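Local coordinates for protein TqaL (Neurospora crassa, PDB 7EEH) that belongs to the 2OG-Fe dioxygenase family of the cupin clan and holds an iron(III) ion in its metal site, at residues B[77-81]-B[92-96]; B[119-125]-B[298-303]; B[130-135]-B[303-307]. The protein carries 1 engineered substitution. One frame throughout, in Å; residues are numbered along the deposited sequence.

Contact 1: B[77-81]-B[92-96]; sequences RNGRF and RLEFQ
Phe81 and Arg92 form an antiparallel, non-hydrogen-bonded pair with their CA atoms 4.5 Å apart, and beyond it the backbone of 92-96 swings away from strand 74-84, the touching parts running 116° apart. One direct backbone bond closes the pairing: Leu93 N donates to Arg80 O at 2.9 Å. Where the segments diverge, water 1 fills in, accepting from Arg80 N and Arg92 NE and donating to Leu93 O. Phe81 and Arg92 put their side chains on the same face of the sheet. Arg92 CD lies over one face of the Phe81 ring, 4.0 Å from its centroid, a CH-pi contact displaced toward the rim. The Arg92 chain bends at chi2 (71°), which lays its aliphatic part across the ring and carries the guanidinium back along the strand past Gly79; NH1 finishes on Gln125 OE1 and Val120 O. Arg80 works from the other side of the strand. Its chain bends at chi3 (65°), and NH1 meets Glu94 O at 2.8 Å, in the plane of both the guanidinium and the carbonyl, although the N-H is bent from the line. The flat group is sandwiched: Leu93 CD1 packs on one face, 3.5 Å from Arg80 NH2, while Gln96 OE1 stands over the opposite face with its amide plane perpendicular to the guanidinium. Ser294 bonds three of these side chains, through O to Arg80 NH2, N to Gln96 OE1 and OG to Glu94 OE2; Gln96 NE2 reaches Ile292 O. The contact thus sits where the loop leaves strand 89-92, with strand 158-170 pairing along the other edge of strand 74-84 and Met303 packed against Phe81.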
loop_
_atom_site.group_PDB
_atom_site.type_symbol
_atom_site.label_atom_id
_atom_site.label_comp_id
_atom_site.label_asym_id
_atom_site.label_seq_id
_atom_site.Cartn_x
_atom_site.Cartn_y
_atom_site.Cartn_z
ATOM N N ARG B 77 16.242 1.543 34.546
ATOM C CA ARG B 77 15.711 2.880 34.784
ATOM C C ARG B 77 14.209 2.823 34.550
ATOM O O ARG B 77 13.731 1.995 33.775
ATOM C CB ARG B 77 16.328 3.949 33.867
ATOM C CG ARG B 77 17.822 4.179 34.106
ATOM C CD ARG B 77 18.394 5.378 33.373
ATOM N NE ARG B 77 19.784 5.576 33.805
ATOM C CZ ARG B 77 20.132 6.293 34.875
ATOM N NH1 ARG B 77 19.207 6.907 35.606
ATOM N NH2 ARG B 77 21.410 6.398 35.219
ATOM N N ASN B 78 13.458 3.695 35.217
ATOM C CA ASN B 78 12.022 3.723 34.975
ATOM C C ASN B 78 11.497 5.148 34.992
ATOM O O ASN B 78 12.148 6.078 35.479
ATOM C CB ASN B 78 11.253 2.875 35.985
ATOM C CG ASN B 78 11.294 3.459 37.370
ATOM O OD1 ASN B 78 10.409 4.216 37.756
ATOM N ND2 ASN B 78 12.330 3.121 38.124
ATOM N N GLY B 79 10.300 5.298 34.438
ATOM C CA GLY B 79 9.619 6.576 34.402
ATOM C C GLY B 79 8.135 6.369 34.218
ATOM O O GLY B 79 7.700 5.391 33.597
ATOM N N ARG B 80 7.351 7.288 34.781
ATOM C CA ARG B 80 5.903 7.278 34.649
ATOM C C ARG B 80 5.512 8.232 33.537
ATOM O O ARG B 80 5.999 9.368 33.488
ATOM C CB ARG B 80 5.212 7.699 35.947
ATOM C CG ARG B 80 5.357 6.732 37.110
ATOM C CD ARG B 80 4.916 7.397 38.421
ATOM N NE ARG B 80 3.504 7.714 38.413
ATOM C CZ ARG B 80 2.978 8.933 38.490
ATOM N NH1 ARG B 80 3.732 10.020 38.609
ATOM N NH2 ARG B 80 1.667 9.049 38.452
ATOM N N PHE B 81 4.628 7.771 32.656
ATOM C CA PHE B 81 4.062 8.597 31.604
ATOM C C PHE B 81 2.549 8.573 31.723
ATOM O O PHE B 81 1.972 7.692 32.357
ATOM C CB PHE B 81 4.490 8.128 30.215
ATOM C CG PHE B 81 5.975 8.153 30.002
ATOM C CD1 PHE B 81 6.762 7.085 30.404
ATOM C CD2 PHE B 81 6.583 9.244 29.405
ATOM C CE1 PHE B 81 8.138 7.106 30.215
ATOM C CE2 PHE B 81 7.961 9.276 29.215
ATOM C CZ PHE B 81 8.736 8.206 29.622
ATOM N N ARG B 92 5.645 13.019 30.263
ATOM C CA ARG B 92 6.378 12.474 31.394
ATOM C C ARG B 92 5.806 13.045 32.682
ATOM O O ARG B 92 5.619 14.258 32.796
ATOM C CB ARG B 92 7.865 12.816 31.278
ATOM C CG ARG B 92 8.721 12.342 32.442
ATOM C CD ARG B 92 8.862 10.839 32.422
ATOM N NE ARG B 92 9.733 10.346 33.478
ATOM C CZ ARG B 92 11.055 10.264 33.369
ATOM N NH1 ARG B 92 11.654 10.629 32.246
ATOM N NH2 ARG B 92 11.779 9.806 34.378
ATOM N N LEU B 93 5.539 12.177 33.651
ATOM C CA LEU B 93 5.053 12.583 34.962
ATOM C C LEU B 93 6.195 12.602 35.973
ATOM O O LEU B 93 7.224 11.958 35.788
ATOM C CB LEU B 93 3.967 11.637 35.462
ATOM C CG LEU B 93 2.748 11.440 34.572
ATOM C CD1 LEU B 93 1.854 10.392 35.198
ATOM C CD2 LEU B 93 2.014 12.751 34.424
ATOM N N GLU B 94 5.981 13.339 37.061
ATOM C CA GLU B 94 6.958 13.429 38.135
ATOM C C GLU B 94 7.145 12.073 38.805
ATOM O O GLU B 94 6.273 11.195 38.755
ATOM C CB GLU B 94 6.502 14.445 39.185
ATOM C CG GLU B 94 5.236 14.004 39.904
ATOM C CD GLU B 94 4.931 14.836 41.137
ATOM O OE1 GLU B 94 5.707 15.764 41.428
ATOM O OE2 GLU B 94 3.911 14.559 41.804
ATOM N N PHE B 95 8.298 11.917 39.455
ATOM C CA PHE B 95 8.518 10.751 40.296
ATOM C C PHE B 95 7.455 10.688 41.379
ATOM O O PHE B 95 7.097 11.707 41.972
ATOM C CB PHE B 95 9.903 10.792 40.942
ATOM C CG PHE B 95 10.145 9.665 41.906
ATOM C CD1 PHE B 95 10.444 8.398 41.442
ATOM C CD2 PHE B 95 10.042 9.863 43.278
ATOM C CE1 PHE B 95 10.648 7.346 42.321
ATOM C CE2 PHE B 95 10.247 8.816 44.160
ATOM C CZ PHE B 95 10.555 7.556 43.680
ATOM N N GLN B 96 6.947 9.482 41.628
ATOM C CA GLN B 96 6.000 9.233 42.712
ATOM C C GLN B 96 6.432 7.975 43.453
ATOM O O GLN B 96 6.494 6.886 42.843
ATOM C CB GLN B 96 4.561 9.093 42.207
ATOM C CG GLN B 96 3.557 9.078 43.353
ATOM C CD GLN B 96 2.102 9.007 42.909
ATOM O OE1 GLN B 96 1.786 9.102 41.726
ATOM N NE2 GLN B 96 1.208 8.883 43.875
HETATM O O HOH W 1 8.437 9.663 35.930
#

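Contact 2: B[119-125]-B[298-303]; sequences EVQDELQ and HEELPM
The striking feature here is a histidine-carboxylate bond between two loops far apart in sequence: His298 NE2 donates to Glu119 OE2 at 2.8 Å, nearly straight at 166°. The oxygen lies in the plane of the imidazole, while the nitrogen reaches the syn side of the carboxylate, some way out of its plane. At the far edge of the same ring, ND1 accepts a hydrogen bond from Glu300 N, so both ring nitrogens are engaged and the imidazole is fixed in its rotation; the two bonds are consistent with a ring protonated on NE2. Leu301 fills the middle of the contact. Its CD1 rests 3.6 Å from Val120 O, and its CD2 lies beside the carboxylate of Asp122. Gln125 makes the second polar grip. Its CG stands between the backbone N and the carbonyl carbon (chi1 72°), and the extended chain beyond carries the amide across to Leu301 O, which NE2 meets at 2.8 Å from above the carbonyl plane. The second N-H of NE2 points to Asp122 OD1 at 2.9 Å, and both acceptors lie in the amide plane, so the rotation of the amide is fixed. Asp122 OD1 also receives water 2, which donates in addition to Pro302 O and so bridges the two segments at the outer side. Selenomethionine Met303 runs antiparallel alongside Gln125, its CB 3.5 Å from Gln125 OE1. The contact joins the short helix 122-125, with Gln121 at its N-cap, to the loop that leads into strand 304-306; Arg92 of strand 89-92 runs alongside, and Phe81 of strand 74-84 packs on Gln125.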
loop_
_atom_site.group_PDB
_atom_site.type_symbol
_atom_site.label_atom_id
_atom_site.label_comp_id
_atom_site.label_asym_id
_atom_site.label_seq_id
_atom_site.Cartn_x
_atom_site.Cartn_y
_atom_site.Cartn_z
ATOM N N GLU B 119 16.080 7.220 37.405
ATOM C CA GLU B 119 15.033 7.789 36.565
ATOM C C GLU B 119 15.404 7.665 35.093
ATOM O O GLU B 119 16.557 7.872 34.714
ATOM C CB GLU B 119 14.822 9.260 36.899
ATOM C CG GLU B 119 14.154 9.522 38.220
ATOM C CD GLU B 119 13.715 10.969 38.333
ATOM O OE1 GLU B 119 14.579 11.846 38.546
ATOM O OE2 GLU B 119 12.512 11.233 38.168
ATOM N N VAL B 120 14.413 7.331 34.263
ATOM C CA VAL B 120 14.594 7.388 32.816
ATOM C C VAL B 120 15.018 8.795 32.412
ATOM O O VAL B 120 14.445 9.788 32.878
ATOM C CB VAL B 120 13.289 6.972 32.112
ATOM C CG1 VAL B 120 13.200 7.600 30.732
ATOM C CG2 VAL B 120 13.171 5.458 32.048
ATOM N N GLN B 121 16.018 8.891 31.530
ATOM C CA GLN B 121 16.649 10.165 31.192
ATOM C C GLN B 121 16.241 10.636 29.797
ATOM O O GLN B 121 15.585 9.927 29.029
ATOM C CB GLN B 121 18.174 10.055 31.297
ATOM C CG GLN B 121 18.671 9.741 32.708
ATOM C CD GLN B 121 18.346 10.872 33.678
ATOM O OE1 GLN B 121 18.695 12.024 33.431
ATOM N NE2 GLN B 121 17.648 10.552 34.771
ATOM N N ASP B 122 16.643 11.868 29.471
ATOM C CA ASP B 122 16.340 12.400 28.146
ATOM C C ASP B 122 16.913 11.514 27.043
ATOM O O ASP B 122 16.334 11.438 25.947
ATOM C CB ASP B 122 16.864 13.834 28.020
ATOM C CG ASP B 122 15.906 14.860 28.604
ATOM O OD1 ASP B 122 14.732 14.506 28.883
ATOM O OD2 ASP B 122 16.316 16.029 28.778
ATOM N N GLU B 123 18.028 10.819 27.323
ATOM C CA GLU B 123 18.613 9.905 26.342
ATOM C C GLU B 123 17.564 8.959 25.769
ATOM O O GLU B 123 17.539 8.709 24.562
ATOM C CB GLU B 123 19.748 9.091 26.966
ATOM C CG GLU B 123 20.541 8.312 25.928
ATOM C CD GLU B 123 21.532 7.322 26.517
ATOM O OE1 GLU B 123 21.749 7.330 27.748
ATOM O OE2 GLU B 123 22.093 6.527 25.731
ATOM N N LEU B 124 16.687 8.428 26.620
ATOM C CA LEU B 124 15.629 7.532 26.161
ATOM C C LEU B 124 14.382 8.311 25.762
ATOM O O LEU B 124 13.913 8.187 24.626
ATOM C CB LEU B 124 15.277 6.492 27.236
ATOM C CG LEU B 124 14.169 5.495 26.835
ATOM C CD1 LEU B 124 14.543 4.739 25.572
ATOM C CD2 LEU B 124 13.873 4.528 27.952
ATOM N N GLN B 125 13.847 9.130 26.676
ATOM C CA GLN B 125 12.515 9.688 26.465
ATOM C C GLN B 125 12.468 10.751 25.371
ATOM O O GLN B 125 11.386 11.052 24.879
ATOM C CB GLN B 125 11.956 10.242 27.780
ATOM C CG GLN B 125 12.603 11.534 28.277
ATOM C CD GLN B 125 11.763 12.206 29.353
ATOM O OE1 GLN B 125 10.726 11.682 29.758
ATOM N NE2 GLN B 125 12.219 13.357 29.838
ATOM N N HIS B 298 6.618 16.110 35.020
ATOM C CA HIS B 298 7.957 16.122 35.587
ATOM C C HIS B 298 8.559 17.506 35.410
ATOM O O HIS B 298 8.543 18.063 34.310
ATOM C CB HIS B 298 8.831 15.064 34.914
ATOM C CG HIS B 298 9.994 14.616 35.741
ATOM N ND1 HIS B 298 11.015 15.466 36.112
ATOM C CD2 HIS B 298 10.314 13.400 36.244
ATOM C CE1 HIS B 298 11.907 14.794 36.820
ATOM N NE2 HIS B 298 11.503 13.540 36.915
ATOM N N GLU B 299 9.076 18.069 36.500
ATOM C CA GLU B 299 9.558 19.445 36.447
ATOM C C GLU B 299 10.936 19.535 35.806
ATOM O O GLU B 299 11.225 20.492 35.080
ATOM C CB GLU B 299 9.576 20.049 37.855
ATOM C CG GLU B 299 8.227 20.570 38.317
ATOM C CD GLU B 299 8.205 22.077 38.456
ATOM O OE1 GLU B 299 9.299 22.677 38.522
ATOM O OE2 GLU B 299 7.100 22.664 38.497
ATOM N N GLU B 300 11.804 18.557 36.048
ATOM C CA GLU B 300 13.166 18.658 35.551
ATOM C C GLU B 300 13.425 17.818 34.303
ATOM O O GLU B 300 14.359 18.126 33.554
ATOM C CB GLU B 300 14.159 18.281 36.663
ATOM C CG GLU B 300 15.620 18.442 36.265
ATOM C CD GLU B 300 16.482 17.254 36.674
ATOM O OE1 GLU B 300 16.780 17.114 37.885
ATOM O OE2 GLU B 300 16.882 16.469 35.781
ATOM N N LEU B 301 12.617 16.795 34.030
ATOM C CA LEU B 301 12.750 15.978 32.822
ATOM C C LEU B 301 11.457 16.025 32.009
ATOM O O LEU B 301 10.867 14.985 31.689
ATOM C CB LEU B 301 13.112 14.541 33.183
ATOM C CG LEU B 301 14.487 14.315 33.814
ATOM C CD1 LEU B 301 14.560 12.955 34.513
ATOM C CD2 LEU B 301 15.566 14.441 32.764
ATOM N N PRO B 302 10.997 17.218 31.639
ATOM C CA PRO B 302 9.700 17.321 30.977
ATOM C C PRO B 302 9.738 16.664 29.609
ATOM O O PRO B 302 10.790 16.548 28.981
ATOM C CB PRO B 302 9.482 18.831 30.867
ATOM C CG PRO B 302 10.877 19.355 30.706
ATOM C CD PRO B 302 11.717 18.508 31.621
HETATM N N MSE B 303 8.567 16.218 29.166
HETATM C CA MSE B 303 8.423 15.572 27.871
HETATM C C MSE B 303 6.945 15.483 27.523
HETATM O O MSE B 303 6.125 15.088 28.350
HETATM C CB MSE B 303 9.084 14.191 27.890
HETATM C CG MSE B 303 9.183 13.530 26.538
HETATM SE SE MSE B 303 7.676 12.328 26.191
HETATM C CE MSE B 303 8.664 10.836 25.889
HETATM O O HOH W 2 13.585 16.739 29.503
#

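Contact 3: B[130-135]-B[303-307]; sequences FQALLV and MEVPL
Met303 and Val305 point into the face of helix 128-141, while the alternate residues of the strand, Glu304 and Pro306, are directed away and exposed. The closest packing is between Gln131 and Val305. With CG anti to the carbonyl carbon (chi1 -62°) and the rest of the chain extended, the Gln131 amide crosses the valine, and OE1 sits 3.4 Å from Val305 CG1. Its NE2 donates to Gln125 O, which holds the amide against the valine methyl. The selenomethionine end is buried at ordinary van der Waals distances. Bends at chi2 and chi3 turn the CE methyl of Met303 inward, where it lies in the plane of the Phe130 ring, at its edge and 3.9 Å from CE2. Gln131 CG, from the residue beside Phe130, comes within 4.0 Å of CE, and Leu134, one turn on, reaches toward the same methyl tip to tip with CD1 at 4.1 Å, so three helix residues meet it. Farther along, the apolar packing is thinner. Val135 CG2 and Val305 CG2 stand 4.4 Å apart, and Val135 instead presses CG1 to 3.4 Å from Leu307 O, a buried carbonyl for which the model contains no hydrogen-bond partner. On the outer side Glu304 turns from the helix to a salt bridge with Arg91 and a bond to Ser89 OG, with Pro306 beyond it. The helix and strand segments run at 57° to each other with their axes 9.7 Å apart, bridged by side chains, with the carbonyls of Pro306 and Leu307 against Val135. Strand 304-306, one of the two outermost strands of the eight-stranded sheet within this chain, pairs with strand 89-92; helix 128-141 lies across it, Leu134 also reaching Phe81 and Phe83 of strand 74-84, and helix 38-48 covers Ala132 and Leu133.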
loop_
_atom_site.group_PDB
_atom_site.type_symbol
_atom_site.label_atom_id
_atom_site.label_comp_id
_atom_site.label_asym_id
_atom_site.label_seq_id
_atom_site.Cartn_x
_atom_site.Cartn_y
_atom_site.Cartn_z
ATOM N N PHE B 130 11.743 5.688 20.605
ATOM C CA PHE B 130 11.024 5.437 21.853
ATOM C C PHE B 130 9.686 6.165 21.872
ATOM O O PHE B 130 8.665 5.590 22.278
ATOM C CB PHE B 130 11.857 5.864 23.065
ATOM C CG PHE B 130 11.067 5.882 24.358
ATOM C CD1 PHE B 130 10.849 4.711 25.069
ATOM C CD2 PHE B 130 10.529 7.064 24.845
ATOM C CE1 PHE B 130 10.115 4.721 26.247
ATOM C CE2 PHE B 130 9.797 7.080 26.025
ATOM C CZ PHE B 130 9.589 5.910 26.727
ATOM N N GLN B 131 9.673 7.441 21.456
ATOM C CA GLN B 131 8.418 8.187 21.422
ATOM C C GLN B 131 7.424 7.531 20.470
ATOM O O GLN B 131 6.233 7.442 20.773
ATOM C CB GLN B 131 8.662 9.644 21.022
ATOM C CG GLN B 131 9.551 10.411 22.021
ATOM C CD GLN B 131 9.714 11.886 21.678
ATOM O OE1 GLN B 131 9.492 12.299 20.543
ATOM N NE2 GLN B 131 10.098 12.686 22.671
ATOM N N ALA B 132 7.897 7.064 19.318
ATOM C CA ALA B 132 7.009 6.364 18.394
ATOM C C ALA B 132 6.435 5.109 19.035
ATOM O O ALA B 132 5.271 4.766 18.803
ATOM C CB ALA B 132 7.752 6.018 17.108
ATOM N N LEU B 133 7.222 4.433 19.880
ATOM C CA LEU B 133 6.705 3.260 20.582
ATOM C C LEU B 133 5.550 3.628 21.501
ATOM O O LEU B 133 4.560 2.896 21.575
ATOM C CB LEU B 133 7.811 2.562 21.374
ATOM C CG LEU B 133 8.666 1.559 20.594
ATOM C CD1 LEU B 133 9.879 1.119 21.414
ATOM C CD2 LEU B 133 7.831 0.342 20.143
ATOM N N LEU B 134 5.655 4.751 22.216
ATOM C CA LEU B 134 4.552 5.194 23.065
ATOM C C LEU B 134 3.317 5.516 22.237
ATOM O O LEU B 134 2.199 5.136 22.597
ATOM C CB LEU B 134 4.967 6.419 23.881
ATOM C CG LEU B 134 5.836 6.214 25.127
ATOM C CD1 LEU B 134 6.287 7.565 25.639
ATOM C CD2 LEU B 134 5.075 5.457 26.216
ATOM N N VAL B 135 3.497 6.257 21.140
ATOM C CA VAL B 135 2.365 6.595 20.284
ATOM C C VAL B 135 1.719 5.319 19.757
ATOM O O VAL B 135 0.491 5.166 19.788
ATOM C CB VAL B 135 2.819 7.535 19.151
ATOM C CG1 VAL B 135 1.688 7.842 18.228
ATOM C CG2 VAL B 135 3.348 8.847 19.739
HETATM N N MSE B 303 8.567 16.218 29.166
HETATM C CA MSE B 303 8.423 15.572 27.871
HETATM C C MSE B 303 6.945 15.483 27.523
HETATM O O MSE B 303 6.125 15.088 28.350
HETATM C CB MSE B 303 9.084 14.191 27.890
HETATM C CG MSE B 303 9.183 13.530 26.538
HETATM SE SE MSE B 303 7.676 12.328 26.191
HETATM C CE MSE B 303 8.664 10.836 25.889
ATOM N N GLU B 304 6.589 15.893 26.307
ATOM C CA GLU B 304 5.211 15.761 25.862
ATOM C C GLU B 304 5.192 15.722 24.344
ATOM O O GLU B 304 5.792 16.585 23.700
ATOM C CB GLU B 304 4.340 16.909 26.380
ATOM C CG GLU B 304 2.893 16.821 25.921
ATOM C CD GLU B 304 1.910 17.402 26.919
ATOM O OE1 GLU B 304 2.308 17.712 28.062
ATOM O OE2 GLU B 304 0.725 17.530 26.561
ATOM N N VAL B 305 4.539 14.711 23.779
ATOM C CA VAL B 305 4.424 14.589 22.328
ATOM C C VAL B 305 2.968 14.297 21.996
ATOM O O VAL B 305 2.275 13.638 22.781
ATOM C CB VAL B 305 5.347 13.498 21.750
ATOM C CG1 VAL B 305 6.806 13.793 22.070
ATOM C CG2 VAL B 305 4.957 12.122 22.242
ATOM N N PRO B 306 2.465 14.767 20.858
ATOM C CA PRO B 306 1.087 14.447 20.476
ATOM C C PRO B 306 0.933 12.976 20.125
ATOM O O PRO B 306 1.857 12.341 19.621
ATOM C CB PRO B 306 0.842 15.337 19.251
ATOM C CG PRO B 306 2.208 15.667 18.732
ATOM C CD PRO B 306 3.098 15.721 19.931
ATOM N N LEU B 307 -0.253 12.434 20.419
ATOM C CA LEU B 307 -0.594 11.089 19.964
ATOM C C LEU B 307 -1.060 11.095 18.522
ATOM O O LEU B 307 -0.868 10.106 17.807
ATOM C CB LEU B 307 -1.695 10.482 20.833
ATOM C CG LEU B 307 -1.318 10.073 22.248
ATOM C CD1 LEU B 307 -2.570 9.785 23.053
ATOM C CD2 LEU B 307 -0.414 8.862 22.197
#

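Along the chain contact 1 closes before the other two open, whereas contacts 2 and 3 interleave: 119-125 and 130-135 follow each other, and both meet the continuous run 298-307. Contacts 1 and 2 lie closest, with centres about 8 Å apart; contact 3 is about 14 Å from the first and 13 Å from the second. Met303 is common to contacts 2 and 3, and its backbone O bonds Arg92 N of contact 1. Strands 74-84, 89-92 and 304-306 lie side by side at one end of the eight-stranded sheet. The C-terminal run thereby completes that sheet edge and ties it to helices 122-125 and 128-141.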